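DUF4875 domain-containing protein (PDB 4LG3) is of unknown function but belongs to the DUF4875 family, grouped in the CamS-like clan, and is built on a mixed beta sheet with a long helix packed against it. Local coordinates at residues 11-16 and 30-35; 91-96 and 117-122. All blocks are in the same frame, centred on the assembly; numbering follows the deposited sequence.

Interaction 1: 11-16 and 30-35; sequences APTKES and RIVLVE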
loop_
_atom_site.group_PDB
_atom_site.type_symbol
_atom_site.label_atom_id
_atom_site.label_comp_id
_atom_site.label_asym_id
_atom_site.label_seq_id
_atom_site.Cartn_x
_atom_site.Cartn_y
_atom_site.Cartn_z
ATOM N N ALA A 11 -7.873 4.468 -5.734
ATOM C CA ALA A 11 -7.421 5.335 -6.815
ATOM C C ALA A 11 -5.933 5.079 -7.023
ATOM O O ALA A 11 -5.197 4.938 -6.046
ATOM C CB ALA A 11 -7.680 6.788 -6.482
ATOM N N PRO A 12 -5.464 4.946 -8.273
ATOM C CA PRO A 12 -4.007 4.767 -8.470
ATOM C C PRO A 12 -3.232 6.063 -8.157
ATOM O O PRO A 12 -3.772 7.165 -8.333
ATOM C CB PRO A 12 -3.902 4.416 -9.960
ATOM C CG PRO A 12 -5.084 5.115 -10.596
ATOM C CD PRO A 12 -6.187 5.086 -9.562
ATOM N N THR A 13 -1.973 5.929 -7.708
ATOM C CA THR A 13 -1.089 7.071 -7.438
ATOM C C THR A 13 0.127 6.983 -8.344
ATOM O O THR A 13 0.887 7.951 -8.474
ATOM C CB THR A 13 -0.639 7.117 -5.951
ATOM O OG1 THR A 13 0.046 5.915 -5.642
ATOM C CG2 THR A 13 -1.784 7.339 -4.985
ATOM N N LYS A 14 0.339 5.793 -8.918
ATOM C CA LYS A 14 1.474 5.491 -9.774
ATOM C C LYS A 14 1.174 4.261 -10.616
ATOM O O LYS A 14 0.660 3.276 -10.097
ATOM C CB LYS A 14 2.759 5.262 -8.927
ATOM C CG LYS A 14 4.032 5.271 -9.747
ATOM C CD LYS A 14 5.239 5.059 -8.884
ATOM C CE LYS A 14 6.503 5.107 -9.696
ATOM N NZ LYS A 14 7.671 5.249 -8.794
ATOM N N GLU A 15 1.554 4.321 -11.907
ATOM C CA GLU A 15 1.373 3.263 -12.913
ATOM C C GLU A 15 2.558 3.250 -13.849
ATOM O O GLU A 15 2.937 4.306 -14.370
ATOM C CB GLU A 15 0.104 3.510 -13.738
ATOM C CG GLU A 15 -1.207 3.250 -13.026
ATOM C CD GLU A 15 -2.418 3.500 -13.905
ATOM O OE1 GLU A 15 -2.265 3.517 -15.146
ATOM O OE2 GLU A 15 -3.526 3.677 -13.354
ATOM N N SER A 16 3.168 2.084 -14.070
ATOM C CA SER A 16 4.295 2.036 -15.017
ATOM C C SER A 16 4.485 0.651 -15.601
ATOM O O SER A 16 4.409 -0.339 -14.878
ATOM C CB SER A 16 5.608 2.520 -14.384
ATOM O OG SER A 16 5.850 1.937 -13.120
ATOM N N ARG A 30 0.611 1.376 -7.945
ATOM C CA ARG A 30 0.455 1.766 -6.534
ATOM C C ARG A 30 -0.909 2.380 -6.398
ATOM O O ARG A 30 -1.276 3.256 -7.190
ATOM C CB ARG A 30 1.535 2.733 -6.070
ATOM C CG ARG A 30 2.959 2.222 -6.239
ATOM C CD ARG A 30 3.895 3.035 -5.368
ATOM N NE ARG A 30 3.865 2.579 -3.971
ATOM C CZ ARG A 30 4.778 1.787 -3.419
ATOM N NH1 ARG A 30 5.824 1.379 -4.124
ATOM N NH2 ARG A 30 4.674 1.432 -2.148
ATOM N N ILE A 31 -1.690 1.901 -5.427
ATOM C CA ILE A 31 -3.039 2.397 -5.205
ATOM C C ILE A 31 -3.164 2.869 -3.765
ATOM O O ILE A 31 -2.324 2.534 -2.923
ATOM C CB ILE A 31 -4.133 1.335 -5.592
ATOM C CG1 ILE A 31 -4.044 0.055 -4.754
ATOM C CG2 ILE A 31 -4.142 1.051 -7.131
ATOM C CD1 ILE A 31 -5.325 -0.825 -4.745
ATOM N N VAL A 32 -4.206 3.669 -3.489
ATOM C CA VAL A 32 -4.564 4.138 -2.141
ATOM C C VAL A 32 -6.079 3.980 -1.974
ATOM O O VAL A 32 -6.816 4.036 -2.969
ATOM C CB VAL A 32 -4.122 5.602 -1.781
ATOM C CG1 VAL A 32 -2.609 5.739 -1.677
ATOM C CG2 VAL A 32 -4.718 6.640 -2.740
ATOM N N LEU A 33 -6.537 3.863 -0.707
ATOM C CA LEU A 33 -7.950 3.824 -0.382
ATOM C C LEU A 33 -8.507 5.224 -0.410
ATOM O O LEU A 33 -7.872 6.149 0.116
ATOM C CB LEU A 33 -8.209 3.195 0.987
ATOM C CG LEU A 33 -7.834 1.742 1.180
ATOM C CD1 LEU A 33 -8.198 1.303 2.577
ATOM C CD2 LEU A 33 -8.462 0.830 0.099
ATOM N N VAL A 34 -9.691 5.389 -1.009
ATOM C CA VAL A 34 -10.347 6.696 -1.086
ATOM C C VAL A 34 -11.768 6.644 -0.536
ATOM O O VAL A 34 -12.358 5.571 -0.364
ATOM C CB VAL A 34 -10.348 7.302 -2.518
ATOM C CG1 VAL A 34 -8.921 7.536 -3.015
ATOM C CG2 VAL A 34 -11.153 6.444 -3.497
ATOM N N GLU A 35 -12.319 7.828 -0.266
ATOM C CA GLU A 35 -13.723 7.975 0.140
ATOM C C GLU A 35 -14.258 9.290 -0.379
ATOM O O GLU A 35 -13.471 10.156 -0.737
ATOM C CB GLU A 35 -13.890 7.868 1.671
ATOM C CG GLU A 35 -13.270 9.009 2.454
ATOM C CD GLU A 35 -13.380 8.859 3.954
ATOM O OE1 GLU A 35 -14.482 8.526 4.442
ATOM O OE2 GLU A 35 -12.361 9.078 4.644
#
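Backbone hydrogen bonds hold 11-16 against 30-35 as two antiparallel strands. Ala11 and Val32 form a hydrogen-bonded pair. Ala11 N gives its proton to Val32 O at 3.0 Å, nearly along the C=O axis. Val32 N returns a bond to Ala11 O in the carbonyl plane. Pro12, which has no N-H, falls at the non-hydrogen-bonded pair with Ile31. The next bonds converge on Arg30. Thr13 N reaches Arg30 O at 2.8 Å, almost straight at 170° but from above the carbonyl plane. Lys14 N makes a weak bond of 3.5 Å to the same Arg30 O. Arg30 N donates to Lys14 O at 2.9 Å.

Two CA-H...O contacts add to this ladder. Ile31 CA faces Ala11 O, and Pro12 CA faces Arg30 O.

The apolar contacts are small. Ala11 CB meets Val34 CG1 at 3.8 Å. The side chains of Thr13 and Val32 cross at about a right angle, and the methyl CG2 of Thr13 lies 3.8 Å from both CG1 and CG2 of Val32. The chi1 of Thr13, 59°, places OG1 between the backbone N and carbonyl carbon, so OG1 lies beside the same Arg30 O at 3.3 Å, a weak contact, and against Arg30 CB.

The charged ends lead elsewhere. Lys14 runs out extended, and of its side chain CB alone meets the Arg30 chain, at CB and CG. Arg30 bends at chi3 and pairs through NE with Asp81 of strand 75-81. Ile31 turns to the other face, against helix 53-71 and Leu80.

Thr13 and Lys14 together oppose the single residue Arg30. This is a classic beta bulge, which shifts the register by one within the beta hairpin of strands 10-18 and 26-36.

Interaction 2: 91-96 and 117-122; sequences TVLATA and QATPRG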
loop_
_atom_site.group_PDB
_atom_site.type_symbol
_atom_site.label_atom_id
_atom_site.label_comp_id
_atom_site.label_asym_id
_atom_site.label_seq_id
_atom_site.Cartn_x
_atom_site.Cartn_y
_atom_site.Cartn_z
ATOM N N THR A 91 3.036 3.565 4.330
ATOM C CA THR A 91 3.444 2.159 4.431
ATOM C C THR A 91 2.528 1.293 3.582
ATOM O O THR A 91 1.477 1.732 3.169
ATOM C CB THR A 91 3.471 1.651 5.900
ATOM O OG1 THR A 91 2.177 1.777 6.494
ATOM C CG2 THR A 91 4.548 2.303 6.747
ATOM N N VAL A 92 2.929 0.053 3.362
ATOM C CA VAL A 92 2.221 -0.971 2.599
ATOM C C VAL A 92 1.144 -1.595 3.465
ATOM O O VAL A 92 1.446 -2.117 4.537
ATOM C CB VAL A 92 3.215 -2.058 2.082
ATOM C CG1 VAL A 92 2.498 -3.177 1.339
ATOM C CG2 VAL A 92 4.277 -1.430 1.211
ATOM N N LEU A 93 -0.098 -1.568 2.968
ATOM C CA LEU A 93 -1.252 -2.207 3.589
ATOM C C LEU A 93 -1.546 -3.583 2.942
ATOM O O LEU A 93 -2.066 -4.470 3.608
ATOM C CB LEU A 93 -2.493 -1.312 3.488
ATOM C CG LEU A 93 -2.502 -0.001 4.271
ATOM C CD1 LEU A 93 -3.874 0.631 4.219
ATOM C CD2 LEU A 93 -2.034 -0.194 5.746
ATOM N N ALA A 94 -1.208 -3.760 1.655
ATOM C CA ALA A 94 -1.479 -4.992 0.922
ATOM C C ALA A 94 -0.740 -5.012 -0.386
ATOM O O ALA A 94 -0.489 -3.950 -0.964
ATOM C CB ALA A 94 -2.996 -5.125 0.649
ATOM N N THR A 95 -0.455 -6.226 -0.895
ATOM C CA THR A 95 0.199 -6.479 -2.185
ATOM C C THR A 95 -0.374 -7.722 -2.843
ATOM O O THR A 95 -0.805 -8.645 -2.149
ATOM C CB THR A 95 1.751 -6.671 -2.066
ATOM O OG1 THR A 95 2.047 -7.852 -1.318
ATOM C CG2 THR A 95 2.477 -5.490 -1.500
ATOM N N ALA A 96 -0.268 -7.786 -4.186
ATOM C CA ALA A 96 -0.671 -8.930 -4.999
ATOM C C ALA A 96 -0.085 -8.825 -6.394
ATOM O O ALA A 96 -0.114 -7.753 -7.008
ATOM C CB ALA A 96 -2.201 -9.035 -5.077
ATOM N N GLN A 117 0.055 -10.287 0.255
ATOM C CA GLN A 117 0.245 -9.717 1.586
ATOM C C GLN A 117 -0.856 -8.775 1.928
ATOM O O GLN A 117 -1.406 -8.138 1.045
ATOM C CB GLN A 117 1.588 -8.972 1.742
ATOM C CG GLN A 117 2.823 -9.803 1.508
ATOM C CD GLN A 117 4.045 -8.937 1.628
ATOM O OE1 GLN A 117 4.794 -9.021 2.604
ATOM N NE2 GLN A 117 4.277 -8.076 0.632
ATOM N N ALA A 118 -1.199 -8.702 3.203
ATOM C CA ALA A 118 -2.188 -7.767 3.726
ATOM C C ALA A 118 -1.949 -7.585 5.211
ATOM O O ALA A 118 -1.576 -8.541 5.896
ATOM C CB ALA A 118 -3.612 -8.247 3.453
ATOM N N THR A 119 -2.092 -6.349 5.695
ATOM C CA THR A 119 -1.941 -6.037 7.118
ATOM C C THR A 119 -3.218 -6.538 7.838
ATOM O O THR A 119 -4.279 -6.605 7.206
ATOM C CB THR A 119 -1.702 -4.526 7.321
ATOM O OG1 THR A 119 -2.701 -3.793 6.625
ATOM C CG2 THR A 119 -0.331 -4.069 6.893
ATOM N N PRO A 120 -3.188 -6.851 9.154
ATOM C CA PRO A 120 -4.436 -7.332 9.810
ATOM C C PRO A 120 -5.572 -6.298 9.828
ATOM O O PRO A 120 -6.718 -6.670 10.043
ATOM C CB PRO A 120 -3.992 -7.703 11.227
ATOM C CG PRO A 120 -2.652 -7.068 11.420
ATOM C CD PRO A 120 -2.028 -6.885 10.073
ATOM N N ARG A 121 -5.257 -5.016 9.583
ATOM C CA ARG A 121 -6.181 -3.857 9.546
ATOM C C ARG A 121 -5.534 -2.672 8.852
ATOM O O ARG A 121 -4.312 -2.673 8.663
ATOM C CB ARG A 121 -6.571 -3.433 10.978
ATOM C CG ARG A 121 -5.379 -3.043 11.866
ATOM C CD ARG A 121 -5.808 -2.212 13.059
ATOM N NE ARG A 121 -4.690 -1.851 13.934
ATOM C CZ ARG A 121 -4.058 -0.679 13.917
ATOM N NH1 ARG A 121 -4.417 0.266 13.060
ATOM N NH2 ARG A 121 -3.074 -0.440 14.767
ATOM N N GLY A 122 -6.330 -1.646 8.556
ATOM C CA GLY A 122 -5.822 -0.376 8.043
ATOM C C GLY A 122 -5.381 0.509 9.197
ATOM O O GLY A 122 -5.289 0.041 10.334
#
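Thr95 and Gln117 lie side by side on one face of the sheet and point the same way. Gln117 CG is anti to its carbonyl carbon, and the chain is extended from there, so the amide comes alongside the threonine hydroxyl, its N-H directed at OG1. NE2 of Gln117 donates to Thr95 OG1 at 3.0 Å, straight at 165°, with OG1 close to the amide plane. In the backbone of the same pair, Thr95 N donates to Gln117 O and Gln117 N to Thr95 O, each donor above the carbonyl plane it meets.

Ala94 and Ala118 face each other on the other side of the sheet. Their CB atoms are 4.2 Å apart, at a non-hydrogen-bonded pair, and both side chains lean on helix 53-71. Leu93 and Ala94 both face Leu80 of strand 75-81, a classic beta bulge.

The CB of Thr119 is directed at 91-96, and its side chain crosses that of Leu93 obliquely. Thr119 N bonds to Leu93 O at 2.8 Å, in the carbonyl plane. Thr119 OG1 lies 3.2 Å from Leu93 O and 2.8 Å from Arg121 O, and its one proton could serve either. Its methyl CG2 rests on Val92 O at 3.5 Å. Leu93 CD2 touches the hydroxyl side of Thr119.

Backbone bonds and one threonine from each segment fasten the end of strand 113-118 to antiparallel strand 92-98. The Thr95 hydroxyl accepts from Gln117 NE2 and gives its proton to Thr115 O, so both its roles are used. The Thr119 hydroxyl sits between two carbonyls where the chain leaves the sheet.

Both contacts belong to the same mixed sheet. Their centres are 14 Å apart, and their nearest atoms come to about 4 Å without touching. Interaction 1 closes along the chain before interaction 2 opens. It joins strands 10-18 and 26-36, whereas interaction 2 joins strands 92-98 and 113-118. Strand 75-81 runs between these pairs, parallel to 26-36 and antiparallel to 92-98, so the two contacts are linked through it. Helix 53-71 packs against side chains from both. Each contact holds one pair of strands, and strand 75-81 joins the two pairs into one sheet. Neither contact identifies a site of activity.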